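Local atomic coordinates of ribonucleoside triphosphate reductase (Lactobacillus leichmannii, PDB entry 1L1L), a protein that catalyses the adenosylcobalamin-dependent reduction of ribonucleoside triphosphates to deoxyribonucleoside triphosphates, working as an allosterically regulated monomer. Residues D236-Q241 with V287-A292; D196-V201 with P276-L281; Y129-I134 with L139-K144; S453-E458 with E462-N467; Y446-T451 with K527-Y532. All blocks are in the same frame, centred on the assembly; numbering follows the deposited sequence.

Contact 1: residues D236-Q241 with V287-A292; sequences DLHFAQ and VLNNKA
The imidazole of H238 meets helix 275-289 near its C-terminal end. Over one face lies L288, whose CB sits 3.7 Å from the centroid of the H238 ring in a CH-pi contact displaced toward the NE2 and CD2 rim, while L288 CD1 approaches H238 CE1 at 3.6 Å. At the ring edge, NE2 of H238 donates to OD1 of N289 over 3.1 Å. That bond is bent, 136° at the hydrogen, and its donor stands above the amide's carbonyl plane, geometry consistent with a modest bond. The backbone N of I182 also donates to N289 OD1. Further out, H238 ND1 is bonded to the carbonyl of L234, which fixes the rotation of the ring from its other nitrogen, and the side chain also touches I182. Carried on a type I turn from D236 to F239 just past helix 224-236, in a region matching the B12-dependent reductase insertion domain, this buried histidine packs on the C-terminal part of helix 275-289.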
# COMPACT_ATOMS: atom_id res chain seq x y z
N ASP A 236 26.53 -10.00 1.75
CA ASP A 236 27.40 -10.27 2.89
C ASP A 236 28.85 -10.66 2.54
O ASP A 236 29.74 -10.56 3.40
CB ASP A 236 26.78 -11.34 3.81
CG ASP A 236 25.54 -10.85 4.55
OD1 ASP A 236 25.49 -9.67 4.94
OD2 ASP A 236 24.60 -11.65 4.77
N LEU A 237 29.09 -11.10 1.31
CA LEU A 237 30.44 -11.49 0.89
C LEU A 237 31.32 -10.29 0.57
O LEU A 237 32.50 -10.43 0.26
CB LEU A 237 30.40 -12.41 -0.33
CG LEU A 237 29.95 -13.85 -0.12
CD1 LEU A 237 30.04 -14.59 -1.45
CD2 LEU A 237 30.82 -14.53 0.93
N HIS A 238 30.73 -9.10 0.63
CA HIS A 238 31.48 -7.89 0.34
C HIS A 238 32.06 -7.30 1.63
O HIS A 238 32.83 -6.34 1.57
CB HIS A 238 30.58 -6.84 -0.32
CG HIS A 238 30.29 -7.10 -1.77
ND1 HIS A 238 29.43 -8.09 -2.19
CD2 HIS A 238 30.74 -6.49 -2.89
CE1 HIS A 238 29.37 -8.08 -3.51
NE2 HIS A 238 30.16 -7.12 -3.96
N PHE A 239 31.72 -7.90 2.77
CA PHE A 239 32.17 -7.40 4.06
C PHE A 239 32.89 -8.44 4.93
O PHE A 239 32.35 -9.51 5.21
CB PHE A 239 30.98 -6.80 4.83
CG PHE A 239 30.19 -5.81 4.02
CD1 PHE A 239 29.29 -6.24 3.04
CD2 PHE A 239 30.37 -4.44 4.19
CE1 PHE A 239 28.59 -5.33 2.25
CE2 PHE A 239 29.68 -3.51 3.40
CZ PHE A 239 28.79 -3.96 2.43
N ALA A 240 34.10 -8.09 5.35
CA ALA A 240 34.91 -8.99 6.17
C ALA A 240 34.19 -9.57 7.38
O ALA A 240 34.41 -10.73 7.73
CB ALA A 240 36.18 -8.26 6.62
N GLN A 241 33.35 -8.77 8.03
CA GLN A 241 32.62 -9.21 9.21
C GLN A 241 31.81 -10.48 8.98
O GLN A 241 31.59 -11.27 9.90
CB GLN A 241 31.67 -8.10 9.67
CG GLN A 241 30.54 -7.83 8.69
CD GLN A 241 29.68 -6.66 9.11
OE1 GLN A 241 30.12 -5.51 9.09
NE2 GLN A 241 28.44 -6.94 9.51
N VAL A 287 26.98 -2.14 -8.09
CA VAL A 287 26.87 -1.05 -7.13
C VAL A 287 27.80 -1.29 -5.95
O VAL A 287 28.45 -0.36 -5.45
CB VAL A 287 25.43 -0.91 -6.58
CG1 VAL A 287 25.40 0.13 -5.46
CG2 VAL A 287 24.48 -0.51 -7.70
N LEU A 288 27.87 -2.54 -5.50
CA LEU A 288 28.73 -2.88 -4.38
C LEU A 288 30.21 -2.86 -4.78
O LEU A 288 31.04 -2.30 -4.07
CB LEU A 288 28.35 -4.24 -3.81
CG LEU A 288 27.01 -4.32 -3.07
CD1 LEU A 288 26.63 -5.78 -2.83
CD2 LEU A 288 27.11 -3.57 -1.75
N ASN A 289 30.53 -3.48 -5.92
CA ASN A 289 31.92 -3.53 -6.40
C ASN A 289 32.45 -2.12 -6.70
O ASN A 289 33.57 -1.79 -6.33
CB ASN A 289 32.04 -4.40 -7.66
CG ASN A 289 31.96 -5.89 -7.36
OD1 ASN A 289 32.06 -6.32 -6.21
ND2 ASN A 289 31.81 -6.69 -8.42
N ASN A 290 31.64 -1.32 -7.39
CA ASN A 290 31.99 0.05 -7.77
C ASN A 290 32.43 0.89 -6.57
O ASN A 290 32.96 1.99 -6.74
CB ASN A 290 30.80 0.72 -8.46
CG ASN A 290 30.56 0.19 -9.86
OD1 ASN A 290 30.67 -1.02 -10.11
ND2 ASN A 290 30.21 1.08 -10.78
N LYS A 291 32.20 0.37 -5.37
CA LYS A 291 32.58 1.05 -4.14
C LYS A 291 33.51 0.17 -3.31
O LYS A 291 33.68 0.39 -2.11
CB LYS A 291 31.34 1.43 -3.32
CG LYS A 291 30.49 2.53 -3.94
CD LYS A 291 31.32 3.77 -4.21
CE LYS A 291 30.46 4.93 -4.68
NZ LYS A 291 29.62 5.48 -3.58
N ALA A 292 34.10 -0.83 -3.95
CA ALA A 292 35.02 -1.73 -3.27
C ALA A 292 36.17 -0.93 -2.65
O ALA A 292 36.83 -0.15 -3.34
CB ALA A 292 35.56 -2.75 -4.26

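Contact 2: residues D196-V201 with P276-L281; sequences DASVKV and PLISML
With chi1 of -69°, I278 holds CG1 anti to its carbonyl carbon and CG2 anti to its backbone N, and chi2 of 163° extends the chain to CD1; one isoleucine thereby offers two separate methyls to S198 and V201. The contact is a small, largely apolar junction of the insertion domain, between the segment 196-201 and the early turns of helix 275-289. CD1 of I278 presses against S198, 3.4 Å from its CB, which is tighter than usual for two carbons. S198 OG bonds back to the carbonyl of S194, just before the helix, and its contact with the isoleucine is one of packing. The second methyl of I278, CG2, meets V201 CG2 at 3.5 Å, the two side chains running at about a right angle. L186 of strand 183-187 and A203 also touch the isoleucine. V201 leans on S279 too, with CB 3.7 Å from OG of that serine, which also makes a weak bond to M275 O. On this more accessible margin polar groups are joined through solvent: a single water donates to V201 O at 3.0 Å and lies 3.2 Å from S279 OG.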
# COMPACT_ATOMS: atom_id res chain seq x y z
N ASP A 196 18.20 -20.11 -22.48
CA ASP A 196 18.41 -19.03 -23.43
C ASP A 196 18.14 -17.67 -22.79
O ASP A 196 19.05 -16.84 -22.67
CB ASP A 196 17.53 -19.21 -24.68
CG ASP A 196 18.00 -20.35 -25.58
OD1 ASP A 196 19.21 -20.41 -25.88
OD2 ASP A 196 17.16 -21.19 -25.98
N ALA A 197 16.90 -17.45 -22.37
CA ALA A 197 16.51 -16.20 -21.73
C ALA A 197 17.51 -15.72 -20.69
O ALA A 197 17.80 -14.52 -20.60
CB ALA A 197 15.13 -16.35 -21.10
N SER A 198 18.03 -16.64 -19.90
CA SER A 198 18.99 -16.28 -18.86
C SER A 198 20.34 -15.88 -19.44
O SER A 198 20.98 -14.95 -18.95
CB SER A 198 19.17 -17.44 -17.88
OG SER A 198 17.94 -17.75 -17.24
N VAL A 199 20.78 -16.60 -20.47
CA VAL A 199 22.05 -16.30 -21.11
C VAL A 199 21.98 -14.85 -21.58
O VAL A 199 22.95 -14.10 -21.47
CB VAL A 199 22.31 -17.23 -22.33
CG1 VAL A 199 23.50 -16.74 -23.14
CG2 VAL A 199 22.56 -18.65 -21.84
N LYS A 200 20.81 -14.47 -22.09
CA LYS A 200 20.59 -13.12 -22.58
C LYS A 200 20.78 -12.05 -21.52
O LYS A 200 21.18 -10.93 -21.83
CB LYS A 200 19.19 -13.00 -23.17
CG LYS A 200 19.03 -13.72 -24.49
CD LYS A 200 17.66 -13.47 -25.10
CE LYS A 200 16.53 -14.04 -24.22
NZ LYS A 200 16.36 -13.33 -22.92
N VAL A 201 20.49 -12.38 -20.26
CA VAL A 201 20.65 -11.41 -19.19
C VAL A 201 21.95 -11.56 -18.41
O VAL A 201 22.13 -10.90 -17.39
CB VAL A 201 19.46 -11.45 -18.20
CG1 VAL A 201 18.19 -11.03 -18.90
CG2 VAL A 201 19.32 -12.84 -17.61
N PRO A 276 14.79 -11.92 -14.23
CA PRO A 276 14.86 -10.68 -13.44
C PRO A 276 15.80 -10.80 -12.24
O PRO A 276 16.43 -9.81 -11.84
CB PRO A 276 13.41 -10.44 -13.02
CG PRO A 276 12.81 -11.83 -13.04
CD PRO A 276 13.41 -12.42 -14.29
N LEU A 277 15.91 -12.01 -11.69
CA LEU A 277 16.80 -12.23 -10.55
C LEU A 277 18.27 -12.13 -10.97
O LEU A 277 19.10 -11.63 -10.22
CB LEU A 277 16.55 -13.61 -9.93
CG LEU A 277 17.48 -13.98 -8.77
CD1 LEU A 277 17.30 -12.99 -7.63
CD2 LEU A 277 17.20 -15.41 -8.30
N ILE A 278 18.57 -12.61 -12.17
CA ILE A 278 19.94 -12.58 -12.68
C ILE A 278 20.42 -11.13 -12.78
O ILE A 278 21.43 -10.77 -12.19
CB ILE A 278 20.01 -13.27 -14.06
CG1 ILE A 278 19.78 -14.78 -13.88
CG2 ILE A 278 21.37 -13.01 -14.73
CD1 ILE A 278 19.42 -15.51 -15.13
N SER A 279 19.67 -10.31 -13.51
CA SER A 279 19.99 -8.90 -13.68
C SER A 279 20.17 -8.20 -12.33
O SER A 279 21.14 -7.46 -12.11
CB SER A 279 18.88 -8.20 -14.46
OG SER A 279 18.59 -8.90 -15.66
N MET A 280 19.22 -8.45 -11.43
CA MET A 280 19.27 -7.84 -10.11
C MET A 280 20.57 -8.18 -9.37
O MET A 280 21.19 -7.31 -8.77
CB MET A 280 18.08 -8.30 -9.27
CG MET A 280 17.98 -7.63 -7.91
SD MET A 280 17.06 -8.66 -6.72
CE MET A 280 18.42 -9.42 -5.85
N LEU A 281 20.97 -9.45 -9.41
CA LEU A 281 22.19 -9.86 -8.73
C LEU A 281 23.42 -9.25 -9.39
O LEU A 281 24.37 -8.87 -8.71
CB LEU A 281 22.31 -11.39 -8.74
CG LEU A 281 21.29 -12.12 -7.86
CD1 LEU A 281 21.28 -13.60 -8.24
CD2 LEU A 281 21.63 -11.92 -6.38
O HOH W 1 20.99 -8.18 -17.66

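Contact 3: residues Y129-I134 with L139-K144; sequences YGDSKI and LGKQEK
G130 and K141 meet where the irregular loop between the short strands 127-128 and 144-145 folds back on itself, beside an inverse gamma turn centred on D131. The amide of G130 donates to the carbonyl oxygen of K141 over 3.2 Å. G130 adopts a positive phi of 65°, a value that suits glycine. Next to it, a water accepts from Y129 N at 3.0 Å and lies 3.0 Å from G140 O, adding a second, water-mediated link. Below, the ring of Y129 is met obliquely by L139, with CD1 3.5 Å from the tyrosine CE1, and the two side chains run nearly perpendicular; the tyrosine hydroxyl is held by S147 and S151. On the solvent side K141 bends at chi2 (101°) and chi3 (72°), which lays its aliphatic part over the peptide after G130, CG lying 3.5 Å from D131 N. Its chain then runs alongside that of D131, pointing the same way, and NZ reaches D131 OD1 in a long salt bridge of 3.5 Å. Within 139-144, E143 OE2 accepts from G140 N. The chemistry implies a division of labour: backbone and water bonds probably define much of the loop's shape, whereas the solvent-exposed ion pair, at such a distance, probably adds little strength.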
# COMPACT_ATOMS: atom_id res chain seq x y z
N TYR A 129 19.46 -10.90 11.98
CA TYR A 129 18.26 -11.51 11.42
C TYR A 129 17.36 -11.99 12.54
O TYR A 129 16.13 -12.08 12.38
CB TYR A 129 18.63 -12.70 10.53
CG TYR A 129 19.05 -12.33 9.13
CD1 TYR A 129 20.28 -11.71 8.88
CD2 TYR A 129 18.21 -12.59 8.05
CE1 TYR A 129 20.64 -11.35 7.58
CE2 TYR A 129 18.56 -12.24 6.76
CZ TYR A 129 19.78 -11.62 6.53
OH TYR A 129 20.09 -11.25 5.24
N GLY A 130 17.97 -12.30 13.68
CA GLY A 130 17.21 -12.78 14.82
C GLY A 130 16.60 -14.12 14.48
O GLY A 130 16.89 -14.68 13.42
N ASP A 131 15.76 -14.64 15.37
CA ASP A 131 15.11 -15.93 15.12
C ASP A 131 13.92 -15.72 14.20
O ASP A 131 12.79 -15.55 14.65
CB ASP A 131 14.66 -16.56 16.44
CG ASP A 131 14.10 -17.97 16.25
OD1 ASP A 131 14.74 -18.77 15.54
OD2 ASP A 131 13.03 -18.27 16.83
N SER A 132 14.19 -15.76 12.90
CA SER A 132 13.16 -15.56 11.90
C SER A 132 13.14 -16.75 10.95
O SER A 132 14.04 -17.59 10.98
CB SER A 132 13.44 -14.28 11.11
OG SER A 132 13.62 -13.17 11.97
N LYS A 133 12.11 -16.81 10.11
CA LYS A 133 11.99 -17.90 9.14
C LYS A 133 13.17 -17.92 8.18
O LYS A 133 13.61 -18.99 7.75
CB LYS A 133 10.67 -17.76 8.36
CG LYS A 133 9.49 -18.46 9.03
CD LYS A 133 9.39 -18.16 10.52
CE LYS A 133 8.27 -18.96 11.17
NZ LYS A 133 8.42 -20.42 10.92
N ILE A 134 13.68 -16.74 7.84
CA ILE A 134 14.83 -16.63 6.95
C ILE A 134 16.07 -16.24 7.74
O ILE A 134 16.10 -15.21 8.41
CB ILE A 134 14.59 -15.56 5.87
CG1 ILE A 134 13.39 -15.96 5.00
CG2 ILE A 134 15.84 -15.40 5.02
CD1 ILE A 134 13.01 -14.92 3.96
N LEU A 139 25.33 -17.18 9.12
CA LEU A 139 25.09 -16.21 10.18
C LEU A 139 24.49 -16.78 11.45
O LEU A 139 23.63 -17.65 11.41
CB LEU A 139 24.16 -15.10 9.69
CG LEU A 139 24.75 -14.01 8.80
CD1 LEU A 139 23.64 -13.07 8.35
CD2 LEU A 139 25.82 -13.25 9.55
N GLY A 140 24.97 -16.27 12.58
CA GLY A 140 24.43 -16.69 13.86
C GLY A 140 23.13 -15.91 13.98
O GLY A 140 22.88 -15.02 13.17
N LYS A 141 22.31 -16.22 14.97
CA LYS A 141 21.06 -15.52 15.12
C LYS A 141 21.29 -14.05 15.48
O LYS A 141 20.88 -13.15 14.74
CB LYS A 141 20.20 -16.19 16.19
CG LYS A 141 18.74 -16.34 15.81
CD LYS A 141 18.42 -17.74 15.35
CE LYS A 141 18.43 -18.72 16.52
NZ LYS A 141 17.98 -20.07 16.11
N GLN A 142 21.97 -13.81 16.60
CA GLN A 142 22.23 -12.46 17.07
C GLN A 142 23.34 -11.72 16.33
O GLN A 142 23.73 -10.63 16.75
CB GLN A 142 22.56 -12.49 18.56
CG GLN A 142 21.67 -13.42 19.36
CD GLN A 142 20.21 -13.28 18.99
OE1 GLN A 142 19.62 -12.21 19.16
NE2 GLN A 142 19.63 -14.35 18.46
N GLU A 143 23.85 -12.30 15.25
CA GLU A 143 24.92 -11.68 14.48
C GLU A 143 24.41 -10.68 13.43
O GLU A 143 23.62 -11.04 12.56
CB GLU A 143 25.75 -12.76 13.79
CG GLU A 143 26.86 -12.22 12.91
CD GLU A 143 27.73 -13.32 12.34
OE1 GLU A 143 28.65 -13.01 11.55
OE2 GLU A 143 27.49 -14.50 12.67
N LYS A 144 24.88 -9.44 13.53
CA LYS A 144 24.47 -8.38 12.60
C LYS A 144 25.07 -8.55 11.21
O LYS A 144 26.24 -8.90 11.06
CB LYS A 144 24.86 -7.01 13.16
CG LYS A 144 24.17 -6.66 14.47
CD LYS A 144 24.39 -5.19 14.83
CE LYS A 144 23.65 -4.81 16.09
NZ LYS A 144 23.72 -3.35 16.34
O HOH W 2 21.99 -12.55 11.62

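Contact 4: residues S453-E458 with E462-N467; sequences SPYDWE and EIIQKN
I464 sends its side chain across to Y455 and ends upon the middle of that ring. From CB, which points toward the segment 453-458, CG1 leaves anti to the carbonyl carbon (chi1 -67°) and an extended chi2 carries CD1 outward. CG2, the other branch, packs near T451 O, just after helix 436-450. CD1 then makes the whole contact with the tyrosine: it stands 3.4 Å from the centroid of the Y455 ring, only 12° off the normal, so the methyl is centred over the face as a CH-pi interaction. Its nearest ring atom is Y455 CZ, also at 3.4 Å, and the two side chains run at about a right angle. The tyrosine is positioned at its far end by N117, to whose OD1 the hydroxyl is bonded.

Nearly two turns earlier the helix starts, with W457 at the N-cap position. E462 N bonds to E458 O, although the place of that oxygen is less sure. The side chains of the two glutamates cross at a slant and their carboxylates are stacked, 30° apart. E458 OE2 and E462 OE2 are 3.9 Å from each other, a like-charge approach that could raise the pKa of one of them. Within the fold, the loop leaving helix 436-450 is thus folded against the face of helix 458-467, with I464 also touching P418 of the loop between strands 412-414 and 421-424.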
# COMPACT_ATOMS: atom_id res chain seq x y z
N SER A 453 -1.93 -12.60 13.99
CA SER A 453 -1.62 -13.53 12.90
C SER A 453 -0.14 -13.92 12.96
O SER A 453 0.64 -13.32 13.70
CB SER A 453 -1.96 -12.90 11.54
OG SER A 453 -1.34 -11.64 11.39
N PRO A 454 0.27 -14.93 12.18
CA PRO A 454 1.68 -15.37 12.17
C PRO A 454 2.60 -14.40 11.43
O PRO A 454 2.30 -13.99 10.31
CB PRO A 454 1.62 -16.72 11.44
CG PRO A 454 0.18 -17.16 11.59
CD PRO A 454 -0.56 -15.86 11.40
N TYR A 455 3.71 -14.03 12.07
CA TYR A 455 4.69 -13.13 11.44
C TYR A 455 6.04 -13.82 11.37
O TYR A 455 6.50 -14.39 12.35
CB TYR A 455 4.81 -11.81 12.21
CG TYR A 455 3.61 -10.91 12.09
CD1 TYR A 455 2.60 -10.93 13.05
CD2 TYR A 455 3.46 -10.04 11.00
CE1 TYR A 455 1.47 -10.12 12.94
CE2 TYR A 455 2.32 -9.22 10.88
CZ TYR A 455 1.33 -9.27 11.86
OH TYR A 455 0.19 -8.49 11.76
N ASP A 456 6.69 -13.76 10.20
CA ASP A 456 7.98 -14.42 9.99
C ASP A 456 9.22 -13.79 10.62
O ASP A 456 10.17 -14.49 10.97
CB ASP A 456 8.25 -14.61 8.50
CG ASP A 456 7.19 -15.45 7.80
OD1 ASP A 456 6.64 -16.39 8.41
OD2 ASP A 456 6.92 -15.18 6.62
N TRP A 457 9.24 -12.47 10.76
CA TRP A 457 10.41 -11.80 11.32
C TRP A 457 10.32 -11.49 12.80
O TRP A 457 9.31 -10.97 13.28
CB TRP A 457 10.71 -10.52 10.55
CG TRP A 457 11.02 -10.78 9.13
CD1 TRP A 457 10.13 -10.99 8.13
CD2 TRP A 457 12.32 -10.91 8.56
NE1 TRP A 457 10.79 -11.25 6.96
CE2 TRP A 457 12.14 -11.21 7.19
CE3 TRP A 457 13.63 -10.82 9.06
CZ2 TRP A 457 13.21 -11.41 6.32
CZ3 TRP A 457 14.69 -11.02 8.19
CH2 TRP A 457 14.48 -11.31 6.84
N GLU A 458 11.40 -11.79 13.51
CA GLU A 458 11.44 -11.55 14.94
C GLU A 458 11.16 -10.10 15.28
O GLU A 458 10.35 -9.81 16.15
CB GLU A 458 12.81 -11.93 15.51
CG GLU A 458 12.86 -11.78 17.02
CD GLU A 458 14.23 -12.03 17.59
OE1 GLU A 458 15.13 -11.19 17.35
OE2 GLU A 458 14.41 -13.06 18.28
N GLU A 462 8.09 -8.68 17.79
CA GLU A 462 8.37 -7.89 18.98
C GLU A 462 7.72 -6.52 18.96
O GLU A 462 7.03 -6.14 19.90
CB GLU A 462 9.88 -7.75 19.17
CG GLU A 462 10.64 -9.02 18.84
CD GLU A 462 11.82 -9.29 19.75
OE1 GLU A 462 12.53 -8.32 20.12
OE2 GLU A 462 12.04 -10.47 20.09
N ILE A 463 7.94 -5.77 17.89
CA ILE A 463 7.36 -4.43 17.79
C ILE A 463 5.83 -4.46 17.81
O ILE A 463 5.20 -3.59 18.42
CB ILE A 463 7.83 -3.71 16.50
CG1 ILE A 463 7.36 -2.26 16.54
CG2 ILE A 463 7.27 -4.38 15.27
CD1 ILE A 463 7.93 -1.48 17.70
N ILE A 464 5.23 -5.44 17.15
CA ILE A 464 3.78 -5.55 17.12
C ILE A 464 3.24 -5.88 18.51
O ILE A 464 2.20 -5.35 18.94
CB ILE A 464 3.34 -6.64 16.12
CG1 ILE A 464 3.68 -6.20 14.70
CG2 ILE A 464 1.85 -6.88 16.24
CD1 ILE A 464 3.45 -7.28 13.68
N GLN A 465 3.94 -6.77 19.21
CA GLN A 465 3.56 -7.17 20.56
C GLN A 465 3.50 -5.93 21.44
O GLN A 465 2.61 -5.78 22.28
CB GLN A 465 4.59 -8.15 21.12
CG GLN A 465 4.44 -8.44 22.61
CD GLN A 465 3.14 -9.14 22.96
OE1 GLN A 465 2.86 -10.23 22.47
NE2 GLN A 465 2.33 -8.50 23.81
N LYS A 466 4.46 -5.03 21.23
CA LYS A 466 4.53 -3.81 22.01
C LYS A 466 3.56 -2.73 21.56
O LYS A 466 3.03 -1.99 22.39
CB LYS A 466 5.97 -3.27 21.98
CG LYS A 466 6.16 -1.94 22.67
CD LYS A 466 7.61 -1.49 22.56
CE LYS A 466 7.77 -0.05 23.00
NZ LYS A 466 9.16 0.45 22.73
N ASN A 467 3.31 -2.65 20.25
CA ASN A 467 2.42 -1.62 19.71
C ASN A 467 0.97 -2.00 19.39
O ASN A 467 0.06 -1.22 19.67
CB ASN A 467 3.03 -1.00 18.44
CG ASN A 467 4.25 -0.17 18.73
OD1 ASN A 467 4.54 0.15 19.89
ND2 ASN A 467 4.97 0.21 17.68

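Contact 5: residues Y446-T451 with K527-Y532; sequences YAKRVT and KADQDY
Ionic pairing links helix 436-450 to helix 512-536 at K448 and D529. NZ of the lysine donates to D529 OD1 over 2.7 Å, using the syn lone pair of that oxygen. K448 leaves the backbone with CG anti to its N and then bends at chi2, 77°, which turns the ammonium group across the aspartate. The pair is buried and does not stand alone: the carbonyl of N539 and the hydroxyl of S541 also bind NZ, and the S541 hydroxyl bonds OD1 as well. Hydrogen bonding adds a second tie, R449 NH1 to Y532 OH at 3.1 Å and 158°, with the hydroxyl exactly in the guanidinium plane. Between them the two bonds join a pair of helices that cross at -46°, their short axes 11.0 Å apart, a separation spanned by long polar side chains. R449 is held from further sides by N59 and by a salt bridge to E81, and D63 takes up the Y532 hydroxyl, so buried polar atoms are met by several partners. Apolar contact is looser: the lysine CB lies 3.9 Å from Y532 CD2 as the two side chains slide past each other in opposite directions.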
# COMPACT_ATOMS: atom_id res chain seq x y z
N TYR A 446 -11.46 -5.81 14.11
CA TYR A 446 -11.01 -6.58 12.95
C TYR A 446 -9.50 -6.41 12.89
O TYR A 446 -8.76 -7.39 12.87
CB TYR A 446 -11.64 -6.03 11.66
CG TYR A 446 -11.24 -6.75 10.39
CD1 TYR A 446 -9.98 -6.58 9.82
CD2 TYR A 446 -12.12 -7.65 9.77
CE1 TYR A 446 -9.60 -7.28 8.67
CE2 TYR A 446 -11.75 -8.35 8.62
CZ TYR A 446 -10.49 -8.16 8.08
OH TYR A 446 -10.14 -8.88 6.95
N ALA A 447 -9.07 -5.16 12.90
CA ALA A 447 -7.64 -4.83 12.83
C ALA A 447 -6.88 -5.45 14.00
O ALA A 447 -5.85 -6.10 13.80
CB ALA A 447 -7.47 -3.31 12.83
N LYS A 448 -7.39 -5.25 15.21
CA LYS A 448 -6.74 -5.78 16.39
C LYS A 448 -6.44 -7.27 16.24
O LYS A 448 -5.38 -7.74 16.65
CB LYS A 448 -7.63 -5.58 17.62
CG LYS A 448 -6.87 -5.71 18.93
CD LYS A 448 -6.07 -4.44 19.20
CE LYS A 448 -5.20 -4.58 20.43
NZ LYS A 448 -4.69 -3.26 20.87
N ARG A 449 -7.37 -8.01 15.65
CA ARG A 449 -7.17 -9.43 15.46
C ARG A 449 -6.01 -9.74 14.51
O ARG A 449 -5.20 -10.64 14.77
CB ARG A 449 -8.46 -10.10 14.98
CG ARG A 449 -9.44 -10.43 16.14
CD ARG A 449 -10.55 -11.40 15.69
NE ARG A 449 -11.47 -10.79 14.72
CZ ARG A 449 -12.40 -9.90 15.02
NH1 ARG A 449 -12.56 -9.48 16.27
NH2 ARG A 449 -13.17 -9.41 14.06
N VAL A 450 -5.93 -9.00 13.41
CA VAL A 450 -4.85 -9.22 12.46
C VAL A 450 -3.50 -9.24 13.20
O VAL A 450 -2.60 -9.99 12.84
CB VAL A 450 -4.85 -8.13 11.36
CG1 VAL A 450 -3.60 -8.24 10.50
CG2 VAL A 450 -6.08 -8.27 10.49
N THR A 451 -3.37 -8.43 14.25
CA THR A 451 -2.12 -8.38 15.00
C THR A 451 -1.74 -9.68 15.71
O THR A 451 -0.66 -9.79 16.28
CB THR A 451 -2.12 -7.24 16.05
OG1 THR A 451 -2.98 -7.59 17.14
CG2 THR A 451 -2.59 -5.95 15.43
N LYS A 527 -12.21 3.65 22.44
CA LYS A 527 -12.97 2.90 23.45
C LYS A 527 -13.03 1.44 23.04
O LYS A 527 -12.77 0.55 23.85
CB LYS A 527 -14.40 3.46 23.58
CG LYS A 527 -15.27 2.63 24.52
CD LYS A 527 -16.59 3.31 24.84
CE LYS A 527 -17.38 2.51 25.88
NZ LYS A 527 -18.61 3.23 26.32
N ALA A 528 -13.36 1.20 21.78
CA ALA A 528 -13.43 -0.15 21.26
C ALA A 528 -12.10 -0.88 21.48
O ALA A 528 -12.08 -2.04 21.88
CB ALA A 528 -13.76 -0.11 19.77
N ASP A 529 -10.98 -0.20 21.22
CA ASP A 529 -9.67 -0.82 21.42
C ASP A 529 -9.36 -1.04 22.89
O ASP A 529 -8.78 -2.05 23.26
CB ASP A 529 -8.57 0.04 20.79
CG ASP A 529 -7.17 -0.41 21.20
OD1 ASP A 529 -6.75 -1.53 20.84
OD2 ASP A 529 -6.48 0.38 21.90
N GLN A 530 -9.73 -0.09 23.74
CA GLN A 530 -9.46 -0.23 25.17
C GLN A 530 -10.16 -1.46 25.75
O GLN A 530 -9.54 -2.28 26.42
CB GLN A 530 -9.90 1.02 25.94
CG GLN A 530 -9.15 2.29 25.55
CD GLN A 530 -9.64 3.51 26.31
OE1 GLN A 530 -10.85 3.73 26.44
NE2 GLN A 530 -8.71 4.31 26.81
N ASP A 531 -11.46 -1.59 25.47
CA ASP A 531 -12.22 -2.72 25.98
C ASP A 531 -11.72 -4.06 25.44
O ASP A 531 -11.54 -5.01 26.20
CB ASP A 531 -13.71 -2.55 25.67
CG ASP A 531 -14.28 -1.23 26.17
OD1 ASP A 531 -13.64 -0.59 27.03
OD2 ASP A 531 -15.38 -0.84 25.72
N TYR A 532 -11.48 -4.13 24.13
CA TYR A 532 -11.01 -5.37 23.50
C TYR A 532 -9.62 -5.75 23.98
O TYR A 532 -9.27 -6.93 24.02
CB TYR A 532 -11.02 -5.23 21.97
CG TYR A 532 -11.03 -6.54 21.20
CD1 TYR A 532 -11.52 -7.72 21.77
CD2 TYR A 532 -10.59 -6.59 19.88
CE1 TYR A 532 -11.58 -8.90 21.03
CE2 TYR A 532 -10.65 -7.77 19.13
CZ TYR A 532 -11.15 -8.92 19.71
OH TYR A 532 -11.20 -10.08 18.97

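From the N terminus, contact 3 comes first and closes a short loop between strands 127-128 and 144-145. Contacts 2 and 1 follow and cross, since 196-201 and 236-241 precede 276-281 and 287-292; both lean on helix 275-289, tying the insertion-domain helices 195-200 and 224-236 to it, with centres 21 Å apart. Q241 of contact 1 makes a weak hydrogen bond to K144 of contact 3, so the two regions adjoin. Further on, contact 5 joins helices 436-450 and 512-536, and contact 4, a local closure at helix 458-467, falls within its span. S132 and K133 of contact 3 reach E458 and D456, linking the early loop to contact 4.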